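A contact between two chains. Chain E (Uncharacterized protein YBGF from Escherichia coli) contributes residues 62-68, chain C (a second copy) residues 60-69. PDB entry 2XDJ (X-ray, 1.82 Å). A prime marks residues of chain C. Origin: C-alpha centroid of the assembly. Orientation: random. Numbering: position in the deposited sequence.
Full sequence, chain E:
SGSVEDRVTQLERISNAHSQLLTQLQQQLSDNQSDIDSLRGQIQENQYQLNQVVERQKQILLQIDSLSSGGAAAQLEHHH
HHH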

ATOM      1  N   LEU E  62     -10.306  -8.708 -37.177  1.00 28.74           N
ATOM      2  CA  LEU E  62     -10.581  -8.260 -38.507  1.00 28.35           C
ATOM      3  C   LEU E  62      -9.557  -8.814 -39.491  1.00 31.17           C
ATOM      4  O   LEU E  62      -9.900  -9.158 -40.641  1.00 29.71           O
ATOM      5  CB  LEU E  62     -10.559  -6.732 -38.586  1.00 30.26           C
ATOM      6  CG  LEU E  62     -11.573  -5.932 -37.768  1.00 31.94           C
ATOM      7  CD1 LEU E  62     -11.238  -4.440 -37.921  1.00 32.86           C
ATOM      8  CD2 LEU E  62     -13.057  -6.296 -38.208  1.00 37.05           C
ATOM      9  N   GLN E  63      -8.290  -8.915 -39.079  1.00 29.54           N
ATOM     10  CA  GLN E  63      -7.307  -9.391 -40.018  1.00 32.51           C
ATOM     11  C   GLN E  63      -7.539 -10.898 -40.346  1.00 33.66           C
ATOM     12  O   GLN E  63      -7.383 -11.361 -41.511  1.00 33.84           O
ATOM     13  CB  GLN E  63      -5.894  -9.134 -39.459  1.00 31.88           C
ATOM     14  CG  GLN E  63      -5.305  -7.731 -39.621  1.00 33.42           C
ATOM     15  CD  GLN E  63      -3.761  -7.773 -39.505  1.00 39.60           C
ATOM     16  OE1 GLN E  63      -3.253  -8.261 -38.496  1.00 35.93           O
ATOM     17  NE2 GLN E  63      -3.015  -7.314 -40.568  1.00 43.19           N
ATOM     18  N   ILE E  64      -7.888 -11.659 -39.306  1.00 35.80           N
ATOM     19  CA  ILE E  64      -8.268 -13.081 -39.396  1.00 38.15           C
ATOM     20  C   ILE E  64      -9.486 -13.243 -40.302  1.00 39.98           C
ATOM     21  O   ILE E  64      -9.515 -14.155 -41.166  1.00 41.33           O
ATOM     22  CB  ILE E  64      -8.534 -13.689 -38.010  1.00 37.25           C
ATOM     23  CG1 ILE E  64      -7.222 -14.019 -37.320  1.00 37.55           C
ATOM     24  CG2 ILE E  64      -9.426 -14.987 -38.102  1.00 41.24           C
ATOM     25  CD1 ILE E  64      -7.393 -14.313 -35.833  1.00 36.90           C
ATOM     26  N   ASP E  65     -10.451 -12.338 -40.155  1.00 41.38           N
ATOM     27  CA  ASP E  65     -11.592 -12.307 -41.069  1.00 42.92           C
ATOM     28  C   ASP E  65     -11.206 -12.168 -42.530  1.00 44.49           C
ATOM     29  O   ASP E  65     -11.721 -12.926 -43.347  1.00 45.18           O
ATOM     30  CB  ASP E  65     -12.580 -11.222 -40.705  1.00 41.73           C
ATOM     31  CG  ASP E  65     -13.213 -11.446 -39.343  1.00 41.02           C
ATOM     32  OD1 ASP E  65     -13.249 -12.578 -38.797  1.00 38.21           O
ATOM     33  OD2 ASP E  65     -13.636 -10.442 -38.776  1.00 42.12           O
ATOM     34  N   SER E  66     -10.332 -11.224 -42.875  1.00 45.82           N
ATOM     35  CA  SER E  66      -9.864 -11.132 -44.281  1.00 47.59           C
ATOM     36  C   SER E  66      -9.281 -12.440 -44.801  1.00 48.34           C
ATOM     37  O   SER E  66      -9.499 -12.805 -45.976  1.00 49.45           O
ATOM     38  CB  SER E  66      -8.828 -10.052 -44.483  1.00 47.24           C
ATOM     39  OG  SER E  66      -9.322  -8.804 -44.094  1.00 49.31           O
ATOM     40  N   LEU E  67      -8.561 -13.160 -43.939  1.00 48.12           N
ATOM     41  CA  LEU E  67      -7.954 -14.441 -44.342  1.00 48.34           C
ATOM     42  C   LEU E  67      -8.981 -15.506 -44.788  1.00 49.53           C
ATOM     43  O   LEU E  67      -8.720 -16.228 -45.739  1.00 49.67           O
ATOM     44  CB  LEU E  67      -6.979 -14.963 -43.269  1.00 47.60           C
ATOM     45  CG  LEU E  67      -5.740 -14.068 -43.048  1.00 45.80           C
ATOM     46  CD1 LEU E  67      -4.863 -14.531 -41.867  1.00 43.45           C
ATOM     47  CD2 LEU E  67      -4.904 -13.957 -44.335  1.00 42.92           C
ATOM     48  N   SER E  68     -10.136 -15.595 -44.120  1.00 51.12           N
ATOM     49  CA  SER E  68     -11.313 -16.296 -44.695  1.00 52.34           C
ATOM     50  C   SER E  68     -12.378 -15.312 -45.200  1.00 52.28           C
ATOM     51  O   SER E  68     -12.465 -15.017 -46.396  1.00 52.85           O
ATOM     52  CB  SER E  68     -11.941 -17.258 -43.678  1.00 52.83           C
ATOM     53  OG  SER E  68     -12.209 -16.606 -42.438  1.00 54.54           O
TER
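Chain C 60-69: ILLQIDSLSS

The centre of this contact is apolar, and Ile64′ lies at the middle of it. Its CA-to-CB bond points toward chain E, and the residue is buried in the assembly. Its CD1 lies 3.8 Å from CG1 of Ile64. The two isoleucines are the same residue in two copies of the protein, and their CA atoms are 7.0 Å apart. The CA-to-CB bond of Ile64 points sideways, but the end of its side chain comes nearer to chain C. Both isoleucines adopt the m rotamer at chi1 and t at chi2.

Leu67 adds the next piece of the apolar surface. Its CA-to-CB bond points toward chain C, and it is the residue of chain E most covered by the other stretch, at 85 Å². Its CD1 is 4.0 Å from CG2 of Ile64′ and 3.8 Å from CB of Leu67′. One methyl group therefore packs against two residues of chain C that lie three positions apart, close to one turn of helix. The CA-to-CB bond of Leu67′ also points toward chain E, but the residue is covered much less.

Both stretches are helical over most of their length, and both helices begin earlier in their chains. They run in nearly the same direction, with a crossing angle of 21° and a closest approach of 10.5 Å between axes. At this spacing the contact is made largely by side chains. The register is close to even at Ile64 and Ile64′. Further along, the CA of Leu67 is nearest that of Ser68′, at 6.8 Å. Within chain C, the helical pattern is clear in the hydrogen bonds from Ile64′ N to Ile60′ O (2.9 Å) and from Leu67′ N to Gln63′ O (2.8 Å).

Toward the C-terminal end, CD2 of Leu67 lies 3.7 Å from OG of Ser68′. This is a packing contact, since a methyl group neither donates nor accepts a conventional hydrogen bond. The hydroxyl is satisfied within its own chain: Ser68′ OG donates to Ile64′ O at 2.8 Å.

Gln63 forms the polar edge on chain E. Its CA-to-CB bond points toward chain C, yet its amide meets apolar groups there. OE1 is 3.7 Å from CG2 of Ile64′ and 3.9 Å from CD2 of Leu61′. The CA-to-CB bond of Leu61′ points sideways, but the end of its side chain comes nearer to chain E. No hydrogen bond crosses between the stretches. The contact buries 320 Å² in total and rests on side-chain packing.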

ATOM      1  N   ILE C  60       0.954 -14.072 -33.051  1.00 21.64           N
ATOM      2  CA  ILE C  60      -0.317 -14.174 -33.795  1.00 20.82           C
ATOM      3  C   ILE C  60      -0.245 -13.234 -35.020  1.00 20.00           C
ATOM      4  O   ILE C  60      -0.514 -13.640 -36.162  1.00 21.44           O
ATOM      5  CB  ILE C  60      -1.570 -13.890 -32.930  1.00 21.03           C
ATOM      6  CG1 ILE C  60      -1.840 -15.064 -31.950  1.00 18.37           C
ATOM      7  CG2 ILE C  60      -2.851 -13.679 -33.826  1.00 20.37           C
ATOM      8  CD1 ILE C  60      -2.784 -14.682 -30.733  1.00 26.69           C
ATOM      9  N   LEU C  61       0.239 -12.021 -34.766  1.00 20.59           N
ATOM     10  CA  LEU C  61       0.354 -11.002 -35.851  1.00 22.69           C
ATOM     11  C   LEU C  61       1.273 -11.511 -36.937  1.00 24.45           C
ATOM     12  O   LEU C  61       0.935 -11.467 -38.119  1.00 25.68           O
ATOM     13  CB  LEU C  61       0.846  -9.671 -35.285  1.00 21.70           C
ATOM     14  CG  LEU C  61      -0.128  -8.920 -34.389  1.00 24.73           C
ATOM     15  CD1 LEU C  61       0.569  -7.686 -33.684  1.00 25.95           C
ATOM     16  CD2 LEU C  61      -1.288  -8.411 -35.175  1.00 25.54           C
ATOM     17  N   LEU C  62       2.393 -12.100 -36.532  1.00 25.67           N
ATOM     18  CA  LEU C  62       3.341 -12.660 -37.510  1.00 26.94           C
ATOM     19  C   LEU C  62       2.738 -13.881 -38.221  1.00 28.44           C
ATOM     20  O   LEU C  62       3.044 -14.131 -39.367  1.00 27.23           O
ATOM     21  CB  LEU C  62       4.630 -13.035 -36.794  1.00 28.80           C
ATOM     22  CG  LEU C  62       5.420 -11.778 -36.299  1.00 28.76           C
ATOM     23  CD1 LEU C  62       6.548 -12.113 -35.331  1.00 33.22           C
ATOM     24  CD2 LEU C  62       5.973 -10.953 -37.426  1.00 37.59           C
ATOM     25  N   GLN C  63       1.907 -14.648 -37.511  1.00 28.85           N
ATOM     26  CA  GLN C  63       1.337 -15.856 -38.095  1.00 30.56           C
ATOM     27  C   GLN C  63       0.353 -15.428 -39.199  1.00 30.26           C
ATOM     28  O   GLN C  63       0.285 -16.014 -40.277  1.00 28.42           O
ATOM     29  CB  GLN C  63       0.687 -16.679 -36.993  1.00 32.07           C
ATOM     30  CG  GLN C  63      -0.332 -17.649 -37.483  1.00 39.46           C
ATOM     31  CD  GLN C  63       0.229 -18.979 -37.846  1.00 47.76           C
ATOM     32  OE1 GLN C  63       1.274 -19.071 -38.529  1.00 54.13           O
ATOM     33  NE2 GLN C  63      -0.482 -20.050 -37.454  1.00 47.11           N
ATOM     34  N   ILE C  64      -0.389 -14.368 -38.928  1.00 28.56           N
ATOM     35  CA  ILE C  64      -1.313 -13.785 -39.862  1.00 28.88           C
ATOM     36  C   ILE C  64      -0.554 -13.285 -41.109  1.00 29.61           C
ATOM     37  O   ILE C  64      -1.010 -13.510 -42.230  1.00 30.48           O
ATOM     38  CB  ILE C  64      -2.129 -12.611 -39.124  1.00 26.96           C
ATOM     39  CG1 ILE C  64      -3.176 -13.179 -38.140  1.00 28.32           C
ATOM     40  CG2 ILE C  64      -2.748 -11.562 -40.110  1.00 29.21           C
ATOM     41  CD1 ILE C  64      -3.920 -12.046 -37.333  1.00 28.82           C
ATOM     42  N   ASP C  65       0.588 -12.638 -40.910  1.00 30.70           N
ATOM     43  CA  ASP C  65       1.445 -12.183 -42.018  1.00 32.39           C
ATOM     44  C   ASP C  65       1.886 -13.373 -42.897  1.00 34.00           C
ATOM     45  O   ASP C  65       1.824 -13.289 -44.129  1.00 34.26           O
ATOM     46  CB  ASP C  65       2.660 -11.429 -41.469  1.00 31.65           C
ATOM     47  CG  ASP C  65       2.262 -10.109 -40.838  1.00 32.82           C
ATOM     48  OD1 ASP C  65       1.278  -9.494 -41.323  1.00 33.02           O
ATOM     49  OD2 ASP C  65       2.885  -9.700 -39.854  1.00 29.47           O
ATOM     50  N   SER C  66       2.307 -14.466 -42.247  1.00 35.28           N
ATOM     51  CA  SER C  66       2.713 -15.689 -42.956  1.00 36.89           C
ATOM     52  C   SER C  66       1.560 -16.261 -43.728  1.00 38.27           C
ATOM     53  O   SER C  66       1.753 -16.609 -44.898  1.00 40.17           O
ATOM     54  CB  SER C  66       3.197 -16.758 -41.998  1.00 37.61           C
ATOM     55  OG  SER C  66       4.341 -16.294 -41.335  1.00 42.00           O
ATOM     56  N   LEU C  67       0.389 -16.378 -43.084  1.00 37.56           N
ATOM     57  CA  LEU C  67      -0.822 -16.837 -43.747  1.00 38.71           C
ATOM     58  C   LEU C  67      -1.186 -15.998 -44.982  1.00 40.22           C
ATOM     59  O   LEU C  67      -1.636 -16.541 -46.013  1.00 39.31           O
ATOM     60  CB  LEU C  67      -2.000 -16.858 -42.759  1.00 38.99           C
ATOM     61  CG  LEU C  67      -2.026 -18.024 -41.753  1.00 38.65           C
ATOM     62  CD1 LEU C  67      -3.034 -17.870 -40.540  1.00 39.23           C
ATOM     63  CD2 LEU C  67      -2.288 -19.360 -42.507  1.00 42.80           C
ATOM     64  N   SER C  68      -1.011 -14.674 -44.865  1.00 40.58           N
ATOM     65  CA  SER C  68      -1.380 -13.710 -45.937  1.00 41.96           C
ATOM     66  C   SER C  68      -0.624 -13.943 -47.240  1.00 43.17           C
ATOM     67  O   SER C  68      -1.028 -13.418 -48.279  1.00 43.93           O
ATOM     68  CB  SER C  68      -1.098 -12.253 -45.488  1.00 41.54           C
ATOM     69  OG  SER C  68      -1.874 -11.869 -44.353  1.00 40.18           O
ATOM     70  N   SER C  69       0.501 -14.655 -47.153  1.00 44.38           N
ATOM     71  CA  SER C  69       1.323 -15.057 -48.294  1.00 46.04           C
ATOM     72  C   SER C  69       1.069 -16.545 -48.576  1.00 46.47           C
ATOM     73  O   SER C  69       1.747 -17.152 -49.407  1.00 48.45           O
ATOM     74  CB  SER C  69       2.806 -14.813 -47.996  1.00 46.02           C
ATOM     75  OG  SER C  69       3.193 -15.560 -46.852  1.00 47.56           O
TER